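Local coordinates for biofilm-associated surface protein (Staphylococcus aureus, PDB 7C7U) that is a calcium-binding, cell wall-anchored surface protein that takes part in biofilm formation and probably acts as a switch modulating functional amyloid assembly, at residues Ala459-Ala468 against Thr495-Asn504. Sequence-based numbering, arbitrary orientation.
Sequences ATQTAKVINA and TYTIAIDSPN
Thr462, Lys464 and Ile466 face Asp501, Ala499 and Thr497 as the hydrogen-bonded pairs of an antiparallel β-pairing, in which strand 462-466 lies between strands 472-477 and 494-501. The arrangement, consistent with an Ig-like β-sandwich, illustrates how two faces of one strand pair serve different ends. Six backbone bonds join the strands, and Thr497 N reaches Ile466 O at 2.8 Å.

The apolar face carries Ala463, Val465, Ile498 and Ile500, buried under Val486 and Phe484 of strand 483-487. Ile498 puts CG1 anti to its backbone N (chi1 174°) and turns CD1 back over the neighbouring strand, 4.0 Å from Ala463 CB. Ile500 CD1 meets Ala463 CB at 3.9 Å, while its CG2 branch packs on Gln461 CB, the two side chains crossing at about a right angle. Farther along, Val465 CG1 touches Tyr496 CD2 at 3.8 Å, and Asn467 CB approaches CE2 obliquely; the Tyr496 hydroxyl is bonded to Pro492 O.

The other face is mixed. Among its polar side chains, Ile466 CD1 rests on Ala499 CB at 4.1 Å. Lys464 runs extended beyond CG and reaches diagonally to Asp501, where NZ and OD2 form a salt bridge whose very short modelled distance is doubtful. Asp508 offers NZ a second, long and weak ion pair.

Water finishes the ends: one links Asn467 O to Thr497 OG1, another Ala468 N to Thr495 O. Beyond the strands, the bent Gln461 chain (chi2 -75°) lays its amide beside Ser502 CB, and a water donates to both Gln461 OE1, at 2.9 Å, and Ile500 O.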
ATOM      1  N   ALA A 459      -6.424 -14.113 -10.708  1.00 41.68           N
ATOM      2  CA  ALA A 459      -5.773 -15.238 -11.359  1.00 42.50           C
ATOM      3  C   ALA A 459      -6.708 -15.866 -12.397  1.00 44.81           C
ATOM      4  O   ALA A 459      -7.869 -15.480 -12.549  1.00 43.10           O
ATOM      5  CB  ALA A 459      -5.359 -16.271 -10.313  1.00 42.81           C
ATOM      6  N   THR A 460      -6.192 -16.849 -13.135  1.00 46.80           N
ATOM      7  CA  THR A 460      -7.039 -17.596 -14.060  1.00 44.03           C
ATOM      8  C   THR A 460      -7.918 -18.554 -13.267  1.00 40.54           C
ATOM      9  O   THR A 460      -7.417 -19.372 -12.487  1.00 42.14           O
ATOM     10  CB  THR A 460      -6.196 -18.351 -15.088  1.00 42.43           C
ATOM     11  OG1 THR A 460      -5.719 -17.428 -16.072  1.00 44.60           O
ATOM     12  CG2 THR A 460      -7.041 -19.422 -15.790  1.00 41.74           C
ATOM     13  N   GLN A 461      -9.228 -18.439 -13.451  1.00 40.07           N
ATOM     14  CA  GLN A 461     -10.194 -19.220 -12.692  1.00 42.98           C
ATOM     15  C   GLN A 461     -10.657 -20.430 -13.488  1.00 42.28           C
ATOM     16  O   GLN A 461     -10.637 -20.429 -14.724  1.00 39.98           O
ATOM     17  CB  GLN A 461     -11.412 -18.378 -12.312  1.00 40.58           C
ATOM     18  CG  GLN A 461     -11.083 -16.993 -11.796  1.00 44.34           C
ATOM     19  CD  GLN A 461     -10.536 -17.021 -10.384  1.00 44.20           C
ATOM     20  OE1 GLN A 461     -11.059 -17.723  -9.512  1.00 42.35           O
ATOM     21  NE2 GLN A 461      -9.476 -16.258 -10.150  1.00 44.94           N
ATOM     22  N   THR A 462     -11.079 -21.462 -12.757  1.00 43.37           N
ATOM     23  CA  THR A 462     -11.739 -22.630 -13.322  1.00 43.57           C
ATOM     24  C   THR A 462     -13.154 -22.722 -12.762  1.00 39.37           C
ATOM     25  O   THR A 462     -13.356 -22.698 -11.542  1.00 40.30           O
ATOM     26  CB  THR A 462     -10.949 -23.913 -13.028  1.00 41.34           C
ATOM     27  OG1 THR A 462      -9.619 -23.777 -13.546  1.00 46.20           O
ATOM     28  CG2 THR A 462     -11.638 -25.146 -13.670  1.00 43.17           C
ATOM     29  N   ALA A 463     -14.127 -22.830 -13.658  1.00 38.47           N
ATOM     30  CA  ALA A 463     -15.514 -23.003 -13.270  1.00 38.74           C
ATOM     31  C   ALA A 463     -15.857 -24.483 -13.271  1.00 44.35           C
ATOM     32  O   ALA A 463     -15.465 -25.226 -14.180  1.00 39.69           O
ATOM     33  CB  ALA A 463     -16.455 -22.246 -14.213  1.00 41.25           C
ATOM     34  N   LYS A 464     -16.600 -24.898 -12.252  1.00 41.71           N
ATOM     35  CA  LYS A 464     -17.000 -26.280 -12.067  1.00 42.08           C
ATOM     36  C   LYS A 464     -18.497 -26.319 -11.819  1.00 41.93           C
ATOM     37  O   LYS A 464     -19.026 -25.501 -11.054  1.00 42.17           O
ATOM     38  CB  LYS A 464     -16.273 -26.932 -10.878  1.00 41.52           C
ATOM     39  CG  LYS A 464     -14.753 -26.763 -10.860  1.00 44.00           C
ATOM     40  CD  LYS A 464     -14.268 -26.767  -9.429  1.00 50.08           C
ATOM     41  CE  LYS A 464     -12.766 -26.798  -9.312  1.00 56.64           C
ATOM     42  NZ  LYS A 464     -12.394 -26.676  -7.866  1.00 61.25           N
ATOM     43  N   VAL A 465     -19.172 -27.265 -12.463  1.00 39.02           N
ATOM     44  CA  VAL A 465     -20.566 -27.582 -12.168  1.00 39.03           C
ATOM     45  C   VAL A 465     -20.584 -28.853 -11.326  1.00 39.84           C
ATOM     46  O   VAL A 465     -20.026 -29.886 -11.717  1.00 38.96           O
ATOM     47  CB  VAL A 465     -21.398 -27.724 -13.453  1.00 39.87           C
ATOM     48  CG1 VAL A 465     -22.850 -28.111 -13.129  1.00 39.65           C
ATOM     49  CG2 VAL A 465     -21.363 -26.410 -14.240  1.00 37.18           C
ATOM     50  N   ILE A 466     -21.189 -28.758 -10.149  1.00 39.71           N
ATOM     51  CA  ILE A 466     -21.173 -29.808  -9.138  1.00 40.26           C
ATOM     52  C   ILE A 466     -22.616 -30.070  -8.724  1.00 41.48           C
ATOM     53  O   ILE A 466     -23.364 -29.121  -8.455  1.00 37.21           O
ATOM     54  CB  ILE A 466     -20.321 -29.406  -7.913  1.00 40.14           C
ATOM     55  CG1 ILE A 466     -18.905 -29.002  -8.327  1.00 42.06           C
ATOM     56  CG2 ILE A 466     -20.270 -30.517  -6.885  1.00 41.06           C
ATOM     57  CD1 ILE A 466     -18.161 -28.258  -7.229  1.00 37.10           C
ATOM     58  N   ASN A 467     -23.017 -31.345  -8.707  1.00 39.60           N
ATOM     59  CA  ASN A 467     -24.376 -31.691  -8.306  1.00 40.44           C
ATOM     60  C   ASN A 467     -24.513 -31.648  -6.778  1.00 43.70           C
ATOM     61  O   ASN A 467     -23.540 -31.451  -6.039  1.00 42.66           O
ATOM     62  CB  ASN A 467     -24.780 -33.047  -8.900  1.00 40.60           C
ATOM     63  CG  ASN A 467     -24.070 -34.231  -8.256  1.00 43.27           C
ATOM     64  OD1 ASN A 467     -23.498 -34.134  -7.178  1.00 46.01           O
ATOM     65  ND2 ASN A 467     -24.095 -35.366  -8.944  1.00 50.07           N
ATOM     66  N   ALA A 468     -25.744 -31.861  -6.302  1.00 41.64           N
ATOM     67  CA  ALA A 468     -26.062 -31.733  -4.883  1.00 45.88           C
ATOM     68  C   ALA A 468     -25.316 -32.734  -4.012  1.00 49.23           C
ATOM     69  O   ALA A 468     -25.152 -32.488  -2.813  1.00 49.22           O
ATOM     70  CB  ALA A 468     -27.569 -31.892  -4.663  1.00 45.44           C
ATOM     71  N   THR A 495     -30.832 -29.054  -8.026  1.00 38.26           N
ATOM     72  CA  THR A 495     -30.043 -27.874  -7.690  1.00 38.09           C
ATOM     73  C   THR A 495     -28.568 -28.203  -7.853  1.00 32.98           C
ATOM     74  O   THR A 495     -28.074 -29.172  -7.269  1.00 36.10           O
ATOM     75  CB  THR A 495     -30.327 -27.412  -6.256  1.00 39.54           C
ATOM     76  OG1 THR A 495     -31.706 -27.061  -6.129  1.00 37.24           O
ATOM     77  CG2 THR A 495     -29.471 -26.204  -5.897  1.00 39.24           C
ATOM     78  N   TYR A 496     -27.875 -27.389  -8.645  1.00 32.93           N
ATOM     79  CA  TYR A 496     -26.457 -27.539  -8.924  1.00 35.43           C
ATOM     80  C   TYR A 496     -25.689 -26.324  -8.413  1.00 38.72           C
ATOM     81  O   TYR A 496     -26.249 -25.236  -8.258  1.00 35.25           O
ATOM     82  CB  TYR A 496     -26.216 -27.712 -10.431  1.00 36.00           C
ATOM     83  CG  TYR A 496     -26.633 -29.058 -10.952  1.00 36.07           C
ATOM     84  CD1 TYR A 496     -27.984 -29.420 -11.012  1.00 37.64           C
ATOM     85  CD2 TYR A 496     -25.685 -29.978 -11.373  1.00 35.89           C
ATOM     86  CE1 TYR A 496     -28.379 -30.688 -11.494  1.00 35.36           C
ATOM     87  CE2 TYR A 496     -26.055 -31.233 -11.852  1.00 33.30           C
ATOM     88  CZ  TYR A 496     -27.407 -31.580 -11.901  1.00 36.34           C
ATOM     89  OH  TYR A 496     -27.762 -32.821 -12.370  1.00 36.09           O
ATOM     90  N   THR A 497     -24.400 -26.527  -8.145  1.00 37.42           N
ATOM     91  CA  THR A 497     -23.489 -25.454  -7.759  1.00 40.86           C
ATOM     92  C   THR A 497     -22.616 -25.076  -8.946  1.00 41.45           C
ATOM     93  O   THR A 497     -22.074 -25.957  -9.624  1.00 38.86           O
ATOM     94  CB  THR A 497     -22.590 -25.871  -6.591  1.00 39.90           C
ATOM     95  OG1 THR A 497     -23.395 -26.297  -5.491  1.00 41.77           O
ATOM     96  CG2 THR A 497     -21.673 -24.720  -6.160  1.00 38.27           C
ATOM     97  N   ILE A 498     -22.483 -23.772  -9.195  1.00 35.02           N
ATOM     98  CA  ILE A 498     -21.460 -23.250 -10.093  1.00 35.25           C
ATOM     99  C   ILE A 498     -20.368 -22.677  -9.199  1.00 40.18           C
ATOM    100  O   ILE A 498     -20.604 -21.719  -8.448  1.00 37.07           O
ATOM    101  CB  ILE A 498     -22.012 -22.207 -11.083  1.00 33.50           C
ATOM    102  CG1 ILE A 498     -20.867 -21.595 -11.907  1.00 35.35           C
ATOM    103  CG2 ILE A 498     -22.882 -21.145 -10.416  1.00 34.36           C
ATOM    104  CD1 ILE A 498     -20.138 -22.628 -12.789  1.00 37.11           C
ATOM    105  N   ALA A 499     -19.187 -23.294  -9.247  1.00 41.96           N
ATOM    106  CA  ALA A 499     -18.072 -22.948  -8.369  1.00 43.11           C
ATOM    107  C   ALA A 499     -16.922 -22.403  -9.199  1.00 42.88           C
ATOM    108  O   ALA A 499     -16.545 -23.012 -10.210  1.00 38.50           O
ATOM    109  CB  ALA A 499     -17.605 -24.162  -7.559  1.00 41.80           C
ATOM    110  N   ILE A 500     -16.368 -21.268  -8.755  1.00 34.67           N
ATOM    111  CA  ILE A 500     -15.264 -20.583  -9.415  1.00 38.83           C
ATOM    112  C   ILE A 500     -14.021 -20.748  -8.545  1.00 45.83           C
ATOM    113  O   ILE A 500     -13.937 -20.197  -7.433  1.00 42.26           O
ATOM    114  CB  ILE A 500     -15.577 -19.102  -9.660  1.00 40.37           C
ATOM    115  CG1 ILE A 500     -16.997 -18.932 -10.203  1.00 41.71           C
ATOM    116  CG2 ILE A 500     -14.574 -18.510 -10.638  1.00 40.41           C
ATOM    117  CD1 ILE A 500     -17.234 -19.555 -11.562  1.00 40.25           C
ATOM    118  N   ASP A 501     -13.038 -21.472  -9.079  1.00 45.22           N
ATOM    119  CA  ASP A 501     -11.877 -21.937  -8.335  1.00 46.10           C
ATOM    120  C   ASP A 501     -10.663 -21.110  -8.741  1.00 43.27           C
ATOM    121  O   ASP A 501     -10.271 -21.097  -9.913  1.00 43.41           O
ATOM    122  CB  ASP A 501     -11.657 -23.430  -8.596  1.00 47.90           C
ATOM    123  CG  ASP A 501     -10.517 -24.034  -7.775  1.00 53.00           C
ATOM    124  OD1 ASP A 501      -9.631 -23.309  -7.282  1.00 46.10           O
ATOM    125  OD2 ASP A 501     -10.501 -25.276  -7.645  1.00 54.21           O
ATOM    126  N   SER A 502     -10.074 -20.416  -7.765  1.00 48.25           N
ATOM    127  CA  SER A 502      -8.821 -19.688  -7.922  1.00 43.04           C
ATOM    128  C   SER A 502      -7.664 -20.551  -7.431  1.00 42.98           C
ATOM    129  O   SER A 502      -7.824 -21.305  -6.464  1.00 44.07           O
ATOM    130  CB  SER A 502      -8.856 -18.374  -7.133  1.00 43.68           C
ATOM    131  OG  SER A 502      -7.551 -17.846  -6.922  1.00 39.46           O
ATOM    132  N   PRO A 503      -6.495 -20.515  -8.080  1.00 41.02           N
ATOM    133  CA  PRO A 503      -5.349 -21.292  -7.573  1.00 40.93           C
ATOM    134  C   PRO A 503      -4.706 -20.704  -6.324  1.00 47.43           C
ATOM    135  O   PRO A 503      -3.822 -21.350  -5.739  1.00 46.01           O
ATOM    136  CB  PRO A 503      -4.362 -21.267  -8.745  1.00 45.47           C
ATOM    137  CG  PRO A 503      -4.675 -20.015  -9.469  1.00 44.66           C
ATOM    138  CD  PRO A 503      -6.176 -19.801  -9.325  1.00 40.07           C
ATOM    139  N   ASN A 504      -5.086 -19.502  -5.908  1.00 42.62           N
ATOM    140  CA  ASN A 504      -4.416 -18.848  -4.794  1.00 46.44           C
ATOM    141  C   ASN A 504      -5.208 -18.881  -3.503  1.00 47.66           C
ATOM    142  O   ASN A 504      -4.719 -18.378  -2.483  1.00 42.68           O
ATOM    143  CB  ASN A 504      -4.094 -17.400  -5.155  1.00 45.78           C
ATOM    144  CG  ASN A 504      -2.972 -17.303  -6.143  1.00 46.65           C
ATOM    145  OD1 ASN A 504      -1.977 -18.015  -6.030  1.00 55.22           O
ATOM    146  ND2 ASN A 504      -3.128 -16.435  -7.132  1.00 44.44           N
TER
HETATM  147  O   HOH W   1      -7.813 -14.799  -7.618  1.00 26.06           O
HETATM  148  O   HOH W   2     -12.572 -17.943  -7.079  1.00 39.95           O
HETATM  149  O   HOH W   3     -25.794 -34.978 -11.219  1.00 39.44           O
HETATM  150  O   HOH W   4     -23.233 -28.692  -4.914  1.00 50.56           O
HETATM  151  O   HOH W   5     -27.837 -31.722  -8.024  1.00 39.22           O